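Local coordinates for protein alcohol dehydrogenase YqhD (Escherichia coli, PDB 4QGS) that reduces a broad range of short-chain aldehydes to alcohols with NADPH, as a zinc-dependent member of the iron-containing alcohol dehydrogenase family, at residues A[144-148]-A[181-186]; A[41-47]-A[97-103]. One frame throughout, in Å; residues are numbered along the deposited sequence.

Interaction 1. Residues A[144-148]-A[181-186]; sequences MGCVL and PVFAVL
Strand 144-148 runs extended beside strand 183-186, the two parallel, with segment axes 4.6 Å apart and 12° between their directions. M144 starts the ladder: its O accepts a hydrogen bond from V182 N at 2.7 Å, while P181 CA also approaches M144 O at 3.1 Å in a CA-H...O contact. V182 has helical backbone angles (-67/-34), a kink just ahead of the extended F183. G145 comes next, and its CA lies over the face of the F183 ring, 3.8 Å from the centroid, a CH-pi contact. F183, with chi1 p, turns its ring back across the neighbouring strand; a CB on residue 145 would collide with that ring. C146 pairs with A184: C146 N donates to F183 O at 3.1 Å and C146 O accepts from V185 N at 2.8 Å. With chi1 p, C146 SG lies 3.5 Å from A184 CB. V147 pairs with V185 on the face that carries F183; both valines are t, and V147 CG2 is 4.1 Å from V185 CB. L148 N closes the ladder on V185 O at 3.0 Å, and L148 CD1 meets L186 CD1 at 4.0 Å on the C146 side. Beyond this bond one water donates to both L148 O (2.6 Å) and V185 O (2.8 Å), bridging the strands where they part. On their other edges, 144-148 is flanked by strand 99-104 and 183-186 by strand 22-25, both parallel. V147 touches Y190, which binds NADP(+); as neighbours in the parallel sheet, the two strands are typical of the Rossmann-like nucleotide-binding domain of iron-containing alcohol dehydrogenases.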
ATOM      1  N   MET A 144      -9.218 -11.763 -12.887  1.00 28.51           N
ATOM      2  CA  MET A 144      -7.799 -11.795 -12.562  1.00 22.58           C
ATOM      3  C   MET A 144      -7.574 -12.268 -11.140  1.00 24.62           C
ATOM      4  O   MET A 144      -8.421 -12.093 -10.271  1.00 27.21           O
ATOM      5  CB  MET A 144      -7.154 -10.417 -12.784  1.00 27.39           C
ATOM      6  CG  MET A 144      -7.703  -9.309 -11.907  1.00 32.50           C
ATOM      7  SD  MET A 144      -6.555  -7.905 -11.820  1.00 40.68           S
ATOM      8  CE  MET A 144      -5.212  -8.671 -10.909  1.00 34.08           C
ATOM      9  N   GLY A 145      -6.425 -12.901 -10.922  1.00 23.84           N
ATOM     10  CA  GLY A 145      -6.001 -13.300  -9.597  1.00 20.07           C
ATOM     11  C   GLY A 145      -4.567 -12.832  -9.435  1.00 18.25           C
ATOM     12  O   GLY A 145      -3.991 -12.235 -10.355  1.00 22.14           O
ATOM     13  N   CYS A 146      -3.990 -13.074  -8.266  1.00 19.02           N
ATOM     14  CA  CYS A 146      -2.601 -12.690  -8.057  1.00 18.79           C
ATOM     15  C   CYS A 146      -1.886 -13.613  -7.083  1.00 22.10           C
ATOM     16  O   CYS A 146      -2.497 -14.332  -6.273  1.00 19.31           O
ATOM     17  CB  CYS A 146      -2.508 -11.234  -7.573  1.00 20.48           C
ATOM     18  SG  CYS A 146      -3.317 -10.904  -5.986  1.00 22.60           S
ATOM     19  N   VAL A 147      -0.571 -13.600  -7.204  1.00 17.60           N
ATOM     20  CA  VAL A 147       0.320 -14.265  -6.282  1.00 19.06           C
ATOM     21  C   VAL A 147       1.245 -13.171  -5.761  1.00 20.92           C
ATOM     22  O   VAL A 147       2.097 -12.676  -6.501  1.00 21.42           O
ATOM     23  CB  VAL A 147       1.112 -15.400  -6.964  1.00 15.45           C
ATOM     24  CG1 VAL A 147       2.049 -16.074  -5.973  1.00 17.36           C
ATOM     25  CG2 VAL A 147       0.141 -16.422  -7.569  1.00 19.32           C
ATOM     26  N   LEU A 148       1.064 -12.773  -4.504  1.00 19.62           N
ATOM     27  CA  LEU A 148       1.755 -11.586  -3.982  1.00 22.38           C
ATOM     28  C   LEU A 148       3.053 -11.917  -3.255  1.00 24.51           C
ATOM     29  O   LEU A 148       3.065 -12.690  -2.303  1.00 30.97           O
ATOM     30  CB  LEU A 148       0.830 -10.793  -3.047  1.00 26.17           C
ATOM     31  CG  LEU A 148      -0.424 -10.184  -3.680  1.00 28.34           C
ATOM     32  CD1 LEU A 148      -1.233  -9.383  -2.657  1.00 28.97           C
ATOM     33  CD2 LEU A 148      -0.067  -9.305  -4.877  1.00 27.75           C
ATOM     34  N   PRO A 181      -9.121  -8.526  -7.752  1.00 32.98           N
ATOM     35  CA  PRO A 181      -8.795  -9.926  -8.033  1.00 27.62           C
ATOM     36  C   PRO A 181      -9.811 -10.895  -7.437  1.00 28.15           C
ATOM     37  O   PRO A 181     -10.323 -10.694  -6.329  1.00 23.02           O
ATOM     38  CB  PRO A 181      -7.413 -10.108  -7.385  1.00 24.94           C
ATOM     39  CG  PRO A 181      -7.287  -9.018  -6.401  1.00 32.10           C
ATOM     40  CD  PRO A 181      -8.092  -7.862  -6.939  1.00 27.18           C
ATOM     41  N   VAL A 182     -10.112 -11.954  -8.180  1.00 23.21           N
ATOM     42  CA  VAL A 182     -11.014 -12.967  -7.669  1.00 22.17           C
ATOM     43  C   VAL A 182     -10.335 -13.677  -6.503  1.00 21.81           C
ATOM     44  O   VAL A 182     -10.997 -14.076  -5.554  1.00 23.07           O
ATOM     45  CB  VAL A 182     -11.431 -13.975  -8.764  1.00 25.56           C
ATOM     46  CG1 VAL A 182     -12.337 -13.304  -9.772  1.00 36.46           C
ATOM     47  CG2 VAL A 182     -10.220 -14.532  -9.465  1.00 35.88           C
ATOM     48  N   PHE A 183      -9.008 -13.823  -6.572  1.00 23.05           N
ATOM     49  CA  PHE A 183      -8.262 -14.432  -5.471  1.00 20.30           C
ATOM     50  C   PHE A 183      -6.872 -13.836  -5.327  1.00 16.54           C
ATOM     51  O   PHE A 183      -6.346 -13.245  -6.250  1.00 17.37           O
ATOM     52  CB  PHE A 183      -8.130 -15.953  -5.653  1.00 18.24           C
ATOM     53  CG  PHE A 183      -7.371 -16.340  -6.888  1.00 20.22           C
ATOM     54  CD1 PHE A 183      -5.991 -16.410  -6.879  1.00 19.35           C
ATOM     55  CD2 PHE A 183      -8.042 -16.616  -8.065  1.00 21.74           C
ATOM     56  CE1 PHE A 183      -5.295 -16.744  -8.022  1.00 21.68           C
ATOM     57  CE2 PHE A 183      -7.348 -16.959  -9.214  1.00 20.58           C
ATOM     58  CZ  PHE A 183      -5.978 -17.016  -9.191  1.00 20.61           C
ATOM     59  N   ALA A 184      -6.279 -14.034  -4.161  1.00 17.62           N
ATOM     60  CA  ALA A 184      -4.895 -13.644  -3.938  1.00 20.36           C
ATOM     61  C   ALA A 184      -4.202 -14.754  -3.173  1.00 19.11           C
ATOM     62  O   ALA A 184      -4.691 -15.190  -2.115  1.00 17.79           O
ATOM     63  CB  ALA A 184      -4.824 -12.311  -3.172  1.00 18.17           C
ATOM     64  N   VAL A 185      -3.092 -15.253  -3.721  1.00 16.84           N
ATOM     65  CA  VAL A 185      -2.272 -16.218  -3.009  1.00 16.89           C
ATOM     66  C   VAL A 185      -1.226 -15.484  -2.186  1.00 17.04           C
ATOM     67  O   VAL A 185      -0.405 -14.757  -2.746  1.00 18.67           O
ATOM     68  CB  VAL A 185      -1.549 -17.197  -3.959  1.00 16.61           C
ATOM     69  CG1 VAL A 185      -0.674 -18.147  -3.159  1.00 17.85           C
ATOM     70  CG2 VAL A 185      -2.567 -17.963  -4.787  1.00 21.48           C
ATOM     71  N   LEU A 186      -1.275 -15.687  -0.872  1.00 15.64           N
ATOM     72  CA  LEU A 186      -0.363 -15.055   0.077  1.00 17.57           C
ATOM     73  C   LEU A 186       0.413 -16.128   0.832  1.00 16.79           C
ATOM     74  O   LEU A 186      -0.094 -16.719   1.787  1.00 16.76           O
ATOM     75  CB  LEU A 186      -1.137 -14.176   1.076  1.00 18.81           C
ATOM     76  CG  LEU A 186      -1.559 -12.747   0.708  1.00 22.96           C
ATOM     77  CD1 LEU A 186      -2.297 -12.689  -0.602  1.00 28.60           C
ATOM     78  CD2 LEU A 186      -2.458 -12.188   1.811  1.00 21.76           C
TER
HETATM   79  O   HOH W   1       2.281 -15.192  -2.065  1.00 19.77           O

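Interaction 2. Residues A[41-47]-A[97-103]; sequences ARVLITY and VTFLLAV
L44, rotamer t/p, lays its CB 3.8 Å from V97 CG1 and its CD2 3.8 Å from L100 CD2. Strands 42-46 and 99-103 are both extended and parallel, their segment axes 4.6 Å apart at closest approach and crossing at -20°, in the register V43-F99, L44-L100, I45-L101, T46-A102. R42 N donates to T98 OG1 (3.0 Å); R42 O accepts from T98 N (2.8 Å) and, longer, F99 N (3.3 Å). The ladder continues with L44 N to F99 O and L101 N to L44 O, both 2.8 Å, then T46 N to L101 O and V103 N to T46 O, both 2.9 Å. On the V43 side, V43 CG1 meets L101 CB at 4.2 Å and I45 CG2 meets V103 CG2 at 3.8 Å. Strand 42-46 runs on toward G49, which binds NADP(+). Strands 69-73 (D69 salt-bridged to R42) and 144-148 flank the pair in a Rossmann-like parallel sheet, with helix 57-64 over I45 and L101 and helix 106-119 over L100, A102 and T46, whose OG1 hydrogen-bonds T112.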
ATOM      1  N   ALA A  41      -9.086 -22.087 -19.518  1.00 29.54           N
ATOM      2  CA  ALA A  41      -8.728 -20.676 -19.618  1.00 30.19           C
ATOM      3  C   ALA A  41      -7.478 -20.447 -20.469  1.00 30.73           C
ATOM      4  O   ALA A  41      -6.573 -21.287 -20.532  1.00 26.18           O
ATOM      5  CB  ALA A  41      -8.530 -20.085 -18.220  1.00 28.34           C
ATOM      6  N   ARG A  42      -7.429 -19.299 -21.138  1.00 28.84           N
ATOM      7  CA  ARG A  42      -6.178 -18.836 -21.714  1.00 25.33           C
ATOM      8  C   ARG A  42      -5.626 -17.795 -20.744  1.00 27.85           C
ATOM      9  O   ARG A  42      -6.160 -16.690 -20.629  1.00 29.03           O
ATOM     10  CB  ARG A  42      -6.375 -18.268 -23.123  1.00 30.87           C
ATOM     11  CG  ARG A  42      -5.078 -17.877 -23.833  1.00 37.23           C
ATOM     12  CD  ARG A  42      -5.164 -18.098 -25.351  1.00 47.72           C
ATOM     13  NE  ARG A  42      -5.508 -19.481 -25.677  1.00 49.62           N
ATOM     14  CZ  ARG A  42      -5.882 -19.912 -26.880  1.00 60.54           C
ATOM     15  NH1 ARG A  42      -5.953 -19.072 -27.903  1.00 64.82           N
ATOM     16  NH2 ARG A  42      -6.179 -21.194 -27.060  1.00 63.49           N
ATOM     17  N   VAL A  43      -4.581 -18.179 -20.020  1.00 25.16           N
ATOM     18  CA  VAL A  43      -4.074 -17.394 -18.901  1.00 26.00           C
ATOM     19  C   VAL A  43      -2.888 -16.534 -19.311  1.00 28.24           C
ATOM     20  O   VAL A  43      -1.931 -17.031 -19.886  1.00 25.51           O
ATOM     21  CB  VAL A  43      -3.625 -18.305 -17.731  1.00 24.37           C
ATOM     22  CG1 VAL A  43      -3.148 -17.469 -16.548  1.00 26.79           C
ATOM     23  CG2 VAL A  43      -4.747 -19.254 -17.307  1.00 22.88           C
ATOM     24  N   LEU A  44      -2.948 -15.239 -19.016  1.00 25.47           N
ATOM     25  CA  LEU A  44      -1.761 -14.399 -19.137  1.00 24.19           C
ATOM     26  C   LEU A  44      -1.186 -14.114 -17.752  1.00 22.28           C
ATOM     27  O   LEU A  44      -1.835 -13.475 -16.914  1.00 22.06           O
ATOM     28  CB  LEU A  44      -2.075 -13.080 -19.857  1.00 27.43           C
ATOM     29  CG  LEU A  44      -0.861 -12.155 -20.020  1.00 26.92           C
ATOM     30  CD1 LEU A  44       0.178 -12.763 -20.940  1.00 29.80           C
ATOM     31  CD2 LEU A  44      -1.287 -10.776 -20.522  1.00 28.93           C
ATOM     32  N   ILE A  45       0.024 -14.604 -17.523  1.00 22.77           N
ATOM     33  CA  ILE A  45       0.786 -14.320 -16.315  1.00 21.01           C
ATOM     34  C   ILE A  45       1.576 -13.025 -16.501  1.00 23.46           C
ATOM     35  O   ILE A  45       2.374 -12.916 -17.421  1.00 27.84           O
ATOM     36  CB  ILE A  45       1.766 -15.452 -15.994  1.00 19.76           C
ATOM     37  CG1 ILE A  45       1.014 -16.754 -15.740  1.00 23.59           C
ATOM     38  CG2 ILE A  45       2.667 -15.074 -14.803  1.00 22.37           C
ATOM     39  CD1 ILE A  45       1.944 -17.897 -15.350  1.00 24.98           C
ATOM     40  N   THR A  46       1.338 -12.048 -15.635  1.00 25.19           N
ATOM     41  CA  THR A  46       2.048 -10.777 -15.720  1.00 20.76           C
ATOM     42  C   THR A  46       3.050 -10.647 -14.581  1.00 26.07           C
ATOM     43  O   THR A  46       2.809 -11.122 -13.474  1.00 24.06           O
ATOM     44  CB  THR A  46       1.074  -9.596 -15.678  1.00 24.83           C
ATOM     45  OG1 THR A  46       0.343  -9.642 -14.451  1.00 22.85           O
ATOM     46  CG2 THR A  46       0.094  -9.660 -16.841  1.00 25.24           C
ATOM     47  N   TYR A  47       4.186 -10.010 -14.845  1.00 26.12           N
ATOM     48  CA  TYR A  47       5.138  -9.757 -13.771  1.00 25.43           C
ATOM     49  C   TYR A  47       6.003  -8.534 -14.053  1.00 29.14           C
ATOM     50  O   TYR A  47       5.862  -7.883 -15.091  1.00 30.95           O
ATOM     51  CB  TYR A  47       6.021 -10.974 -13.521  1.00 19.10           C
ATOM     52  CG  TYR A  47       6.762 -11.491 -14.735  1.00 26.61           C
ATOM     53  CD1 TYR A  47       8.024 -11.008 -15.062  1.00 33.65           C
ATOM     54  CD2 TYR A  47       6.211 -12.477 -15.541  1.00 35.00           C
ATOM     55  CE1 TYR A  47       8.708 -11.489 -16.169  1.00 36.63           C
ATOM     56  CE2 TYR A  47       6.884 -12.961 -16.644  1.00 39.22           C
ATOM     57  CZ  TYR A  47       8.129 -12.464 -16.953  1.00 42.65           C
ATOM     58  OH  TYR A  47       8.800 -12.946 -18.055  1.00 57.28           O
ATOM     59  N   VAL A  97      -6.933 -13.803 -24.427  1.00 38.40           N
ATOM     60  CA  VAL A  97      -6.734 -14.154 -23.026  1.00 33.40           C
ATOM     61  C   VAL A  97      -8.043 -14.033 -22.258  1.00 35.19           C
ATOM     62  O   VAL A  97      -8.798 -13.082 -22.464  1.00 35.37           O
ATOM     63  CB  VAL A  97      -5.660 -13.250 -22.387  1.00 33.93           C
ATOM     64  CG1 VAL A  97      -5.684 -13.344 -20.865  1.00 29.86           C
ATOM     65  CG2 VAL A  97      -4.285 -13.582 -22.955  1.00 33.22           C
ATOM     66  N   THR A  98      -8.321 -14.996 -21.380  1.00 27.79           N
ATOM     67  CA  THR A  98      -9.565 -15.003 -20.619  1.00 29.66           C
ATOM     68  C   THR A  98      -9.339 -14.903 -19.117  1.00 21.52           C
ATOM     69  O   THR A  98     -10.294 -14.866 -18.342  1.00 24.99           O
ATOM     70  CB  THR A  98     -10.380 -16.275 -20.888  1.00 31.47           C
ATOM     71  OG1 THR A  98      -9.614 -17.410 -20.466  1.00 31.42           O
ATOM     72  CG2 THR A  98     -10.693 -16.399 -22.366  1.00 35.26           C
ATOM     73  N   PHE A  99      -8.077 -14.888 -18.704  1.00 29.04           N
ATOM     74  CA  PHE A  99      -7.761 -14.764 -17.284  1.00 25.27           C
ATOM     75  C   PHE A  99      -6.366 -14.170 -17.107  1.00 25.45           C
ATOM     76  O   PHE A  99      -5.429 -14.578 -17.780  1.00 24.74           O
ATOM     77  CB  PHE A  99      -7.849 -16.125 -16.578  1.00 22.09           C
ATOM     78  CG  PHE A  99      -7.992 -16.022 -15.084  1.00 22.67           C
ATOM     79  CD1 PHE A  99      -9.239 -16.077 -14.496  1.00 27.74           C
ATOM     80  CD2 PHE A  99      -6.874 -15.844 -14.274  1.00 25.73           C
ATOM     81  CE1 PHE A  99      -9.388 -15.970 -13.126  1.00 24.13           C
ATOM     82  CE2 PHE A  99      -7.015 -15.736 -12.893  1.00 24.46           C
ATOM     83  CZ  PHE A  99      -8.273 -15.797 -12.322  1.00 27.06           C
ATOM     84  N   LEU A 100      -6.237 -13.204 -16.195  1.00 23.74           N
ATOM     85  CA  LEU A 100      -4.945 -12.584 -15.905  1.00 21.49           C
ATOM     86  C   LEU A 100      -4.412 -13.018 -14.546  1.00 19.63           C
ATOM     87  O   LEU A 100      -5.166 -13.121 -13.591  1.00 21.76           O
ATOM     88  CB  LEU A 100      -5.076 -11.051 -15.949  1.00 25.96           C
ATOM     89  CG  LEU A 100      -5.450 -10.492 -17.319  1.00 26.22           C
ATOM     90  CD1 LEU A 100      -6.111  -9.122 -17.184  1.00 30.43           C
ATOM     91  CD2 LEU A 100      -4.227 -10.391 -18.175  1.00 26.19           C
ATOM     92  N   LEU A 101      -3.107 -13.274 -14.453  1.00 19.47           N
ATOM     93  CA  LEU A 101      -2.529 -13.693 -13.177  1.00 18.79           C
ATOM     94  C   LEU A 101      -1.292 -12.870 -12.837  1.00 18.36           C
ATOM     95  O   LEU A 101      -0.218 -13.104 -13.368  1.00 21.34           O
ATOM     96  CB  LEU A 101      -2.171 -15.179 -13.198  1.00 16.56           C
ATOM     97  CG  LEU A 101      -1.630 -15.761 -11.886  1.00 19.23           C
ATOM     98  CD1 LEU A 101      -2.584 -15.572 -10.730  1.00 20.74           C
ATOM     99  CD2 LEU A 101      -1.284 -17.254 -12.052  1.00 20.71           C
ATOM    100  N   ALA A 102      -1.465 -11.901 -11.946  1.00 20.41           N
ATOM    101  CA  ALA A 102      -0.366 -11.014 -11.583  1.00 20.65           C
ATOM    102  C   ALA A 102       0.528 -11.680 -10.552  1.00 21.50           C
ATOM    103  O   ALA A 102       0.057 -12.112  -9.499  1.00 21.91           O
ATOM    104  CB  ALA A 102      -0.917  -9.703 -11.051  1.00 22.62           C
ATOM    105  N   VAL A 103       1.819 -11.759 -10.853  1.00 18.88           N
ATOM    106  CA  VAL A 103       2.777 -12.355  -9.940  1.00 21.26           C
ATOM    107  C   VAL A 103       3.824 -11.311  -9.561  1.00 19.40           C
ATOM    108  O   VAL A 103       4.629 -10.903 -10.395  1.00 25.37           O
ATOM    109  CB  VAL A 103       3.454 -13.590 -10.568  1.00 19.75           C
ATOM    110  CG1 VAL A 103       4.449 -14.212  -9.607  1.00 20.21           C
ATOM    111  CG2 VAL A 103       2.399 -14.612 -10.997  1.00 17.22           C
TER

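Overall arrangement
Interactions 1 and 2 are two strand pairings of one six-stranded parallel sheet, joined because strand 144-148 neighbours strand 99-104; their centres are about 11 Å apart. Probable hydrogen bonds run from G145 N to L100 O at 3.0 Å and from V147 N to A102 O at 2.8 Å, so four strands follow in the order 183-186, 144-148, 99-104, 42-46. F183 of interaction 1 and F99 of interaction 2 also pack together, F183 CE2 lying 3.4 Å from F99 CZ. At the C-terminal ends both approach the cofactor site: the side chain of NADP(+)-binding T149 is about 6 Å from that of V147 and about 5 Å from that of V103. The zinc ligands D205, H209, H278 and H292 belong to neither pairing.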